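Aldo-keto Reductase, OXIDOREDUCTASE (Salmonella typhimurium, PDB 5T79) probably acts as an NADPH-dependent aldo-keto reductase, of use in the biocatalytic conversion of 3-hydroxybutanal to 1,3-butanediol. Local coordinates at residues 79-84 and 127-132; 177-182 and 209-214; 280-285 and 305-310. One frame throughout, in Å; residues are numbered along the deposited sequence.

Contact 1 (79-84 and 127-132)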
loop_
_atom_site.group_PDB
_atom_site.type_symbol
_atom_site.label_atom_id
_atom_site.label_comp_id
_atom_site.label_asym_id
_atom_site.label_seq_id
_atom_site.Cartn_x
_atom_site.Cartn_y
_atom_site.Cartn_z
ATOM N N ARG A 79 -17.782 -5.944 6.861
ATOM C CA ARG A 79 -18.778 -7.020 6.695
ATOM C C ARG A 79 -18.094 -8.350 6.309
ATOM O O ARG A 79 -18.413 -9.392 6.899
ATOM C CB ARG A 79 -19.813 -6.639 5.609
ATOM C CG ARG A 79 -20.872 -7.725 5.380
ATOM C CD ARG A 79 -21.780 -7.408 4.218
ATOM N NE ARG A 79 -22.466 -8.606 3.712
ATOM C CZ ARG A 79 -23.024 -8.690 2.507
ATOM N NH1 ARG A 79 -22.998 -7.650 1.683
ATOM N NH2 ARG A 79 -23.626 -9.806 2.124
ATOM N N ILE A 80 -17.187 -8.319 5.305
ATOM C CA ILE A 80 -16.496 -9.531 4.832
ATOM C C ILE A 80 -15.621 -10.091 5.967
ATOM O O ILE A 80 -15.566 -11.315 6.153
ATOM C CB ILE A 80 -15.709 -9.289 3.522
ATOM C CG1 ILE A 80 -16.690 -8.956 2.367
ATOM C CG2 ILE A 80 -14.824 -10.518 3.143
ATOM C CD1 ILE A 80 -16.051 -8.181 1.184
ATOM N N LEU A 81 -14.968 -9.207 6.727
ATOM C CA LEU A 81 -14.156 -9.619 7.881
ATOM C C LEU A 81 -15.029 -10.390 8.904
ATOM O O LEU A 81 -14.646 -11.482 9.332
ATOM C CB LEU A 81 -13.478 -8.413 8.548
ATOM C CG LEU A 81 -12.911 -8.633 9.957
ATOM C CD1 LEU A 81 -11.673 -9.519 9.945
ATOM C CD2 LEU A 81 -12.587 -7.324 10.596
ATOM N N GLN A 82 -16.203 -9.828 9.261
ATOM C CA GLN A 82 -17.128 -10.445 10.225
ATOM C C GLN A 82 -17.638 -11.796 9.699
ATOM O O GLN A 82 -17.722 -12.771 10.452
ATOM C CB GLN A 82 -18.317 -9.488 10.491
ATOM C CG GLN A 82 -19.419 -10.038 11.424
ATOM C CD GLN A 82 -19.017 -10.184 12.881
ATOM O OE1 GLN A 82 -18.223 -9.408 13.431
ATOM N NE2 GLN A 82 -19.599 -11.167 13.558
ATOM N N GLU A 83 -17.983 -11.854 8.402
ATOM C CA GLU A 83 -18.573 -13.064 7.834
ATOM C C GLU A 83 -17.571 -14.172 7.588
ATOM O O GLU A 83 -17.908 -15.341 7.816
ATOM C CB GLU A 83 -19.296 -12.746 6.511
ATOM C CG GLU A 83 -20.567 -11.921 6.703
ATOM C CD GLU A 83 -21.269 -11.441 5.445
ATOM O OE1 GLU A 83 -20.694 -11.568 4.340
ATOM O OE2 GLU A 83 -22.384 -10.890 5.575
ATOM N N ASP A 84 -16.350 -13.832 7.128
ATOM C CA ASP A 84 -15.415 -14.856 6.693
ATOM C C ASP A 84 -14.062 -14.907 7.380
ATOM O O ASP A 84 -13.439 -15.966 7.346
ATOM C CB ASP A 84 -15.141 -14.650 5.175
ATOM C CG ASP A 84 -16.350 -14.694 4.247
ATOM O OD1 ASP A 84 -17.345 -15.381 4.589
ATOM O OD2 ASP A 84 -16.274 -14.114 3.148
ATOM N N MET A 127 -15.399 -0.586 10.179
ATOM C CA MET A 127 -14.745 -1.892 9.995
ATOM C C MET A 127 -15.071 -2.907 11.100
ATOM O O MET A 127 -14.725 -4.081 10.944
ATOM C CB MET A 127 -13.207 -1.711 9.905
ATOM C CG MET A 127 -12.778 -0.986 8.629
ATOM S SD MET A 127 -10.997 -1.108 8.317
ATOM C CE MET A 127 -10.383 0.199 9.321
ATOM N N GLY A 128 -15.717 -2.477 12.185
ATOM C CA GLY A 128 -16.050 -3.364 13.302
ATOM C C GLY A 128 -14.816 -3.862 14.039
ATOM O O GLY A 128 -14.766 -5.016 14.466
ATOM N N LEU A 129 -13.786 -3.001 14.169
ATOM C CA LEU A 129 -12.539 -3.402 14.817
ATOM C C LEU A 129 -12.305 -2.711 16.147
ATOM O O LEU A 129 -12.784 -1.595 16.351
ATOM C CB LEU A 129 -11.331 -3.043 13.896
ATOM C CG LEU A 129 -11.179 -3.809 12.588
ATOM C CD1 LEU A 129 -10.111 -3.148 11.705
ATOM C CD2 LEU A 129 -10.793 -5.271 12.846
ATOM N N GLU A 130 -11.527 -3.343 17.047
ATOM C CA GLU A 130 -11.088 -2.687 18.285
ATOM C C GLU A 130 -9.922 -1.744 17.927
ATOM O O GLU A 130 -9.799 -0.637 18.458
ATOM C CB GLU A 130 -10.635 -3.729 19.325
ATOM C CG GLU A 130 -10.070 -3.102 20.593
ATOM C CD GLU A 130 -9.441 -4.026 21.621
ATOM O OE1 GLU A 130 -9.200 -5.215 21.315
ATOM O OE2 GLU A 130 -9.155 -3.539 22.736
ATOM N N TYR A 131 -9.053 -2.207 17.018
ATOM C CA TYR A 131 -7.878 -1.428 16.599
ATOM C C TYR A 131 -7.486 -1.747 15.176
ATOM O O TYR A 131 -7.781 -2.838 14.684
ATOM C CB TYR A 131 -6.653 -1.687 17.537
ATOM C CG TYR A 131 -6.239 -3.143 17.691
ATOM C CD1 TYR A 131 -5.497 -3.790 16.698
ATOM C CD2 TYR A 131 -6.560 -3.864 18.840
ATOM C CE1 TYR A 131 -5.127 -5.127 16.828
ATOM C CE2 TYR A 131 -6.168 -5.196 18.995
ATOM C CZ TYR A 131 -5.443 -5.820 17.991
ATOM O OH TYR A 131 -5.055 -7.131 18.129
ATOM N N VAL A 132 -6.724 -0.840 14.550
ATOM C CA VAL A 132 -6.093 -1.166 13.264
ATOM C C VAL A 132 -4.654 -1.558 13.595
ATOM O O VAL A 132 -4.133 -1.136 14.633
ATOM C CB VAL A 132 -6.165 -0.040 12.196
ATOM C CG1 VAL A 132 -7.612 0.173 11.735
ATOM C CG2 VAL A 132 -5.521 1.268 12.693
#
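L81, on helix 72-85, reaches the segment 127-132, which leads from helix 113-127 to strand 132-137, with one methyl that touches L129 and passes the backbone carbonyl of M127. Its CB leaves the helix toward that segment, and chi1 of 164° sets CG, the branch point, opposite the backbone N. From there CD2 does the touching, 3.5 Å from CD2 of L129. The same L81 CD2 is 3.9 Å from O of M127, a methyl-to-carbonyl contact without directional bonding. L129 leaves its backbone obliquely, yet its tip comes nearer, and the two leucines cross at about a right angle. G128, with phi 67°, is where the chain leaves helical geometry after helix 113-127. Around the leucines, L86 touches L81, while R89 and I94 touch L129. On helix 72-85, NE of R79 donates to OE2 of E83 at 2.9 Å and 172°, within the guanidinium plane but above that of the carboxylate; R46 on helix 42-54 pairs with E83 and D84. With 97 Å² buried, the contact itself therefore depends on van der Waals fit, and the polar bonds of 79-84 described here run along its helix and to helix 42-54.

Contact 2 (177-182 and 209-214)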
loop_
_atom_site.group_PDB
_atom_site.type_symbol
_atom_site.label_atom_id
_atom_site.label_comp_id
_atom_site.label_asym_id
_atom_site.label_seq_id
_atom_site.Cartn_x
_atom_site.Cartn_y
_atom_site.Cartn_z
ATOM N N GLN A 177 11.839 14.649 9.749
ATOM C CA GLN A 177 11.293 15.399 10.896
ATOM C C GLN A 177 10.237 14.592 11.637
ATOM O O GLN A 177 10.281 14.521 12.867
ATOM C CB GLN A 177 10.668 16.715 10.442
ATOM C CG GLN A 177 11.613 17.743 9.855
ATOM C CD GLN A 177 10.776 18.877 9.312
ATOM O OE1 GLN A 177 9.854 19.360 9.976
ATOM N NE2 GLN A 177 10.996 19.246 8.055
ATOM N N ALA A 178 9.303 13.952 10.878
ATOM C CA ALA A 178 8.214 13.140 11.427
ATOM C C ALA A 178 8.756 11.916 12.175
ATOM O O ALA A 178 8.317 11.625 13.294
ATOM C CB ALA A 178 7.274 12.712 10.313
ATOM N N ILE A 179 9.735 11.215 11.564
ATOM C CA ILE A 179 10.353 10.023 12.168
ATOM C C ILE A 179 11.051 10.414 13.488
ATOM O O ILE A 179 10.898 9.723 14.505
ATOM C CB ILE A 179 11.320 9.347 11.156
ATOM C CG1 ILE A 179 10.493 8.649 10.042
ATOM C CG2 ILE A 179 12.278 8.344 11.852
ATOM C CD1 ILE A 179 11.357 8.313 8.717
ATOM N N ASP A 180 11.817 11.524 13.471
ATOM C CA ASP A 180 12.532 11.954 14.681
ATOM C C ASP A 180 11.564 12.365 15.813
ATOM O O ASP A 180 11.838 12.069 16.974
ATOM C CB ASP A 180 13.495 13.097 14.349
ATOM C CG ASP A 180 14.711 12.674 13.517
ATOM O OD1 ASP A 180 14.970 11.453 13.409
ATOM O OD2 ASP A 180 15.413 13.560 13.008
ATOM N N ILE A 181 10.443 13.028 15.476
ATOM C CA ILE A 181 9.429 13.443 16.461
ATOM C C ILE A 181 8.794 12.196 17.098
ATOM O O ILE A 181 8.699 12.128 18.322
ATOM C CB ILE A 181 8.361 14.403 15.855
ATOM C CG1 ILE A 181 8.978 15.807 15.582
ATOM C CG2 ILE A 181 7.133 14.541 16.783
ATOM C CD1 ILE A 181 8.149 16.679 14.607
ATOM N N LEU A 182 8.370 11.223 16.274
ATOM C CA LEU A 182 7.761 9.977 16.750
ATOM C C LEU A 182 8.739 9.178 17.603
ATOM O O LEU A 182 8.337 8.666 18.634
ATOM C CB LEU A 182 7.259 9.126 15.566
ATOM C CG LEU A 182 5.959 9.618 14.898
ATOM C CD1 LEU A 182 5.678 8.818 13.608
ATOM C CD2 LEU A 182 4.751 9.447 15.842
ATOM N N ALA A 209 17.103 5.769 1.129
ATOM C CA ALA A 209 18.342 5.813 1.923
ATOM C C ALA A 209 18.024 6.278 3.339
ATOM O O ALA A 209 18.494 5.676 4.307
ATOM C CB ALA A 209 19.364 6.743 1.267
ATOM N N LEU A 210 17.169 7.312 3.470
ATOM C CA LEU A 210 16.761 7.807 4.786
ATOM C C LEU A 210 16.005 6.716 5.588
ATOM O O LEU A 210 16.263 6.540 6.777
ATOM C CB LEU A 210 15.856 9.048 4.627
ATOM C CG LEU A 210 15.037 9.479 5.878
ATOM C CD1 LEU A 210 15.932 10.150 6.919
ATOM C CD2 LEU A 210 13.898 10.409 5.490
ATOM N N LEU A 211 15.054 6.021 4.950
ATOM C CA LEU A 211 14.271 5.011 5.672
ATOM C C LEU A 211 15.167 3.851 6.137
ATOM O O LEU A 211 15.039 3.391 7.280
ATOM C CB LEU A 211 13.097 4.517 4.814
ATOM C CG LEU A 211 12.097 5.588 4.358
ATOM C CD1 LEU A 211 11.019 4.979 3.438
ATOM C CD2 LEU A 211 11.453 6.319 5.540
ATOM N N GLN A 212 16.106 3.450 5.301
ATOM C CA GLN A 212 17.031 2.395 5.661
ATOM C C GLN A 212 17.855 2.838 6.868
ATOM O O GLN A 212 18.072 2.088 7.790
ATOM C CB GLN A 212 17.953 2.109 4.483
ATOM C CG GLN A 212 19.201 1.339 4.847
ATOM C CD GLN A 212 18.920 -0.112 5.103
ATOM O OE1 GLN A 212 17.969 -0.662 4.570
ATOM N NE2 GLN A 212 19.757 -0.748 5.912
ATOM N N GLU A 213 18.520 4.215 6.900
ATOM C CA GLU A 213 19.139 4.836 8.051
ATOM C C GLU A 213 18.331 4.622 9.335
ATOM O O GLU A 213 18.885 4.339 10.380
ATOM C CB GLU A 213 19.254 6.326 7.775
ATOM C CG GLU A 213 19.947 7.120 8.855
ATOM C CD GLU A 213 20.077 8.590 8.508
ATOM O OE1 GLU A 213 19.597 9.028 7.439
ATOM O OE2 GLU A 213 20.673 9.300 9.337
ATOM N N LYS A 214 17.041 5.120 9.155
ATOM C CA LYS A 214 16.190 5.269 10.338
ATOM C C LYS A 214 15.500 3.992 10.832
ATOM O O LYS A 214 14.861 3.995 11.875
ATOM C CB LYS A 214 15.145 6.360 10.103
ATOM C CG LYS A 214 15.708 7.751 9.900
ATOM C CD LYS A 214 16.317 8.318 11.172
ATOM C CE LYS A 214 16.670 9.788 11.006
ATOM N NZ LYS A 214 17.190 10.402 12.254
HETATM O O HOH W 1 17.822 13.487 11.732
#
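I179 overlaps K214 with one branch and L211 with the other. With chi1 at -72°, CG2 points opposite the backbone N and rests 3.9 Å from CB of K214 and almost as close to CG, so the lysine's aliphatic stem covers this methyl. The longer branch ends in CD1, 3.8 Å from CD2 of L211; those two side chains cross roughly perpendicularly. K214 then bends at chi2 (-69°) and runs extended to its ammonium group, bringing NZ to 2.7 Å from OD1 of D180. This hydrogen-bonded salt bridge uses the syn lone pair of OD1, on the side of the other carboxylate oxygen. A water bridges the pair: it donates to OD2 of D180 at 2.7 Å and accepts from NZ of K214 at 3.2 Å. Both carboxylate oxygens are thus engaged, and the ammonium is held by two partners. The apolar layer of I179 and L211 is buried, with V216 touching both, while the ion pair lies at the partly exposed margin. The axes of segments 177-182 and 209-214 approach to 11.5 Å and run nearly parallel, at 14°. Helix 172-185, strand 191-193 and helix 207-214 follow in sequence, so these are neighbouring outer helices of the TIM barrel, linked through its repeated beta-alpha-beta crossovers.

Contact 3 (280-285 and 305-310)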
loop_
_atom_site.group_PDB
_atom_site.type_symbol
_atom_site.label_atom_id
_atom_site.label_comp_id
_atom_site.label_asym_id
_atom_site.label_seq_id
_atom_site.Cartn_x
_atom_site.Cartn_y
_atom_site.Cartn_z
ATOM N N MET A 280 7.068 -8.010 -14.170
ATOM C CA MET A 280 8.374 -7.361 -14.190
ATOM C C MET A 280 8.335 -6.024 -13.436
ATOM O O MET A 280 9.284 -5.707 -12.733
ATOM C CB MET A 280 8.859 -7.133 -15.625
ATOM C CG MET A 280 10.312 -6.706 -15.672
ATOM S SD MET A 280 10.914 -6.312 -17.320
ATOM C CE MET A 280 10.247 -4.632 -17.579
ATOM N N ALA A 281 7.249 -5.244 -13.590
ATOM C CA ALA A 281 7.131 -3.932 -12.965
ATOM C C ALA A 281 7.115 -4.048 -11.431
ATOM O O ALA A 281 7.774 -3.251 -10.758
ATOM C CB ALA A 281 5.890 -3.206 -13.479
ATOM N N LEU A 282 6.423 -5.070 -10.883
ATOM C CA LEU A 282 6.385 -5.312 -9.426
ATOM C C LEU A 282 7.746 -5.770 -8.917
ATOM O O LEU A 282 8.231 -5.292 -7.890
ATOM C CB LEU A 282 5.317 -6.374 -9.060
ATOM C CG LEU A 282 3.879 -6.076 -9.446
ATOM C CD1 LEU A 282 2.967 -7.205 -8.993
ATOM C CD2 LEU A 282 3.394 -4.731 -8.834
ATOM N N ALA A 283 8.363 -6.711 -9.646
ATOM C CA ALA A 283 9.688 -7.241 -9.330
ATOM C C ALA A 283 10.714 -6.112 -9.268
ATOM O O ALA A 283 11.560 -6.094 -8.374
ATOM C CB ALA A 283 10.090 -8.233 -10.414
ATOM N N TRP A 284 10.627 -5.156 -10.219
ATOM C CA TRP A 284 11.569 -4.046 -10.316
ATOM C C TRP A 284 11.546 -3.190 -9.048
ATOM O O TRP A 284 12.600 -2.752 -8.617
ATOM C CB TRP A 284 11.284 -3.195 -11.562
ATOM C CG TRP A 284 12.252 -2.061 -11.772
ATOM C CD1 TRP A 284 13.413 -2.094 -12.490
ATOM C CD2 TRP A 284 12.121 -0.722 -11.283
ATOM N NE1 TRP A 284 14.012 -0.854 -12.480
ATOM C CE2 TRP A 284 13.233 0.010 -11.757
ATOM C CE3 TRP A 284 11.149 -0.053 -10.512
ATOM C CZ2 TRP A 284 13.407 1.372 -11.478
ATOM C CZ3 TRP A 284 11.335 1.287 -10.218
ATOM C CH2 TRP A 284 12.463 1.979 -10.673
ATOM N N VAL A 285 10.379 -2.974 -8.440
ATOM C CA VAL A 285 10.277 -2.156 -7.224
ATOM C C VAL A 285 11.124 -2.762 -6.068
ATOM O O VAL A 285 11.715 -2.001 -5.294
ATOM C CB VAL A 285 8.800 -1.939 -6.804
ATOM C CG1 VAL A 285 8.701 -1.342 -5.402
ATOM C CG2 VAL A 285 8.064 -1.060 -7.823
ATOM N N GLU A 305 -3.129 -13.436 -8.552
ATOM C CA GLU A 305 -2.329 -14.624 -8.906
ATOM C C GLU A 305 -1.104 -14.198 -9.716
ATOM O O GLU A 305 0.009 -14.675 -9.458
ATOM C CB GLU A 305 -3.173 -15.615 -9.717
ATOM C CG GLU A 305 -4.365 -16.143 -8.942
ATOM C CD GLU A 305 -5.356 -16.977 -9.718
ATOM O OE1 GLU A 305 -5.451 -16.820 -10.957
ATOM O OE2 GLU A 305 -6.050 -17.793 -9.073
ATOM N N ASP A 306 -1.309 -13.266 -10.675
ATOM C CA ASP A 306 -0.231 -12.737 -11.520
ATOM C C ASP A 306 0.854 -12.102 -10.653
ATOM O O ASP A 306 2.028 -12.400 -10.839
ATOM C CB ASP A 306 -0.763 -11.690 -12.521
ATOM C CG ASP A 306 -1.563 -12.197 -13.714
ATOM O OD1 ASP A 306 -1.493 -13.412 -14.012
ATOM O OD2 ASP A 306 -2.195 -11.362 -14.393
ATOM N N ALA A 307 0.455 -11.228 -9.711
ATOM C CA ALA A 307 1.371 -10.530 -8.807
ATOM C C ALA A 307 2.187 -11.502 -7.997
ATOM O O ALA A 307 3.399 -11.333 -7.913
ATOM C CB ALA A 307 0.587 -9.609 -7.870
ATOM N N VAL A 308 1.539 -12.519 -7.389
ATOM C CA VAL A 308 2.246 -13.516 -6.570
ATOM C C VAL A 308 3.248 -14.294 -7.471
ATOM O O VAL A 308 4.357 -14.602 -7.017
ATOM C CB VAL A 308 1.284 -14.440 -5.764
ATOM C CG1 VAL A 308 2.061 -15.471 -4.945
ATOM C CG2 VAL A 308 0.395 -13.620 -4.831
ATOM N N GLY A 309 2.894 -14.492 -8.743
ATOM C CA GLY A 309 3.748 -15.150 -9.745
ATOM C C GLY A 309 5.050 -14.423 -10.066
ATOM O O GLY A 309 5.972 -15.013 -10.631
ATOM N N MET A 310 5.145 -13.133 -9.694
ATOM C CA MET A 310 6.337 -12.292 -9.877
ATOM C C MET A 310 7.512 -12.809 -9.002
ATOM O O MET A 310 8.673 -12.641 -9.384
ATOM C CB MET A 310 5.954 -10.837 -9.532
ATOM C CG MET A 310 7.081 -9.892 -9.195
ATOM S SD MET A 310 7.866 -9.993 -7.564
ATOM C CE MET A 310 7.053 -8.778 -6.643
#
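The flat group where L282 and A283 meet M310 is the peptide joining the first two: CG, SD and CE of M310 all lie over one of its faces, CE 3.8 Å from C of L282. In this TIM-barrel family, helix 277-285, strand 293-296 and helix 301-308 come in sequence, and the contact joins helix 277-285 to helix 301-308 and the residues just after it, beside strand 293-296. L282 touches V294 and I296 on that strand and A307 touches I296, while L282, A307 and M310 all also touch I28 on the adjoining strand 24-31. The methyl CD1 of L282 sits 3.6 Å from CB of A307. Bends at chi2 (-76°) and chi3 (-96°) fold the M310 chain across the peptide, which places CE 3.8 Å from CB of L282. Between CG and that terminal methyl, SD of M310 comes to 3.7 Å from CA of A283. All four touching residues are buried, whereas the neighbouring D306 faces the cofactor: its carboxylate pairs with K276 and makes a weak hydrogen bond to the adenine amino group of NADPH. Q279 gives a further tie from one helix to the next, through a hydrogen bond to O of D306. Over the peptide, CG of M310 is 3.5 Å from N of A283, and the same CG lies 3.6 Å from CB of A283.

In the fold
The three contacts sit at separate places around one TIM barrel, following one another along the chain. Their centres lie about 28 to 32 Å from one another; even the nearest atoms of contacts 2 and 3 stay about 11 Å apart, so none touches another. Contact 3 stands closest to the cofactor: the side chain of L282 is about 5 Å from NADPH, and segment 305-310 holds D306, which binds NADPH. By contrast, the M127 side chain of contact 1 is about 12 Å from NADPH, and that of L211 in contact 2 about 13 Å. The centres of both these contacts are about 19 Å from the centre of the chain, against about 14 Å for contact 3.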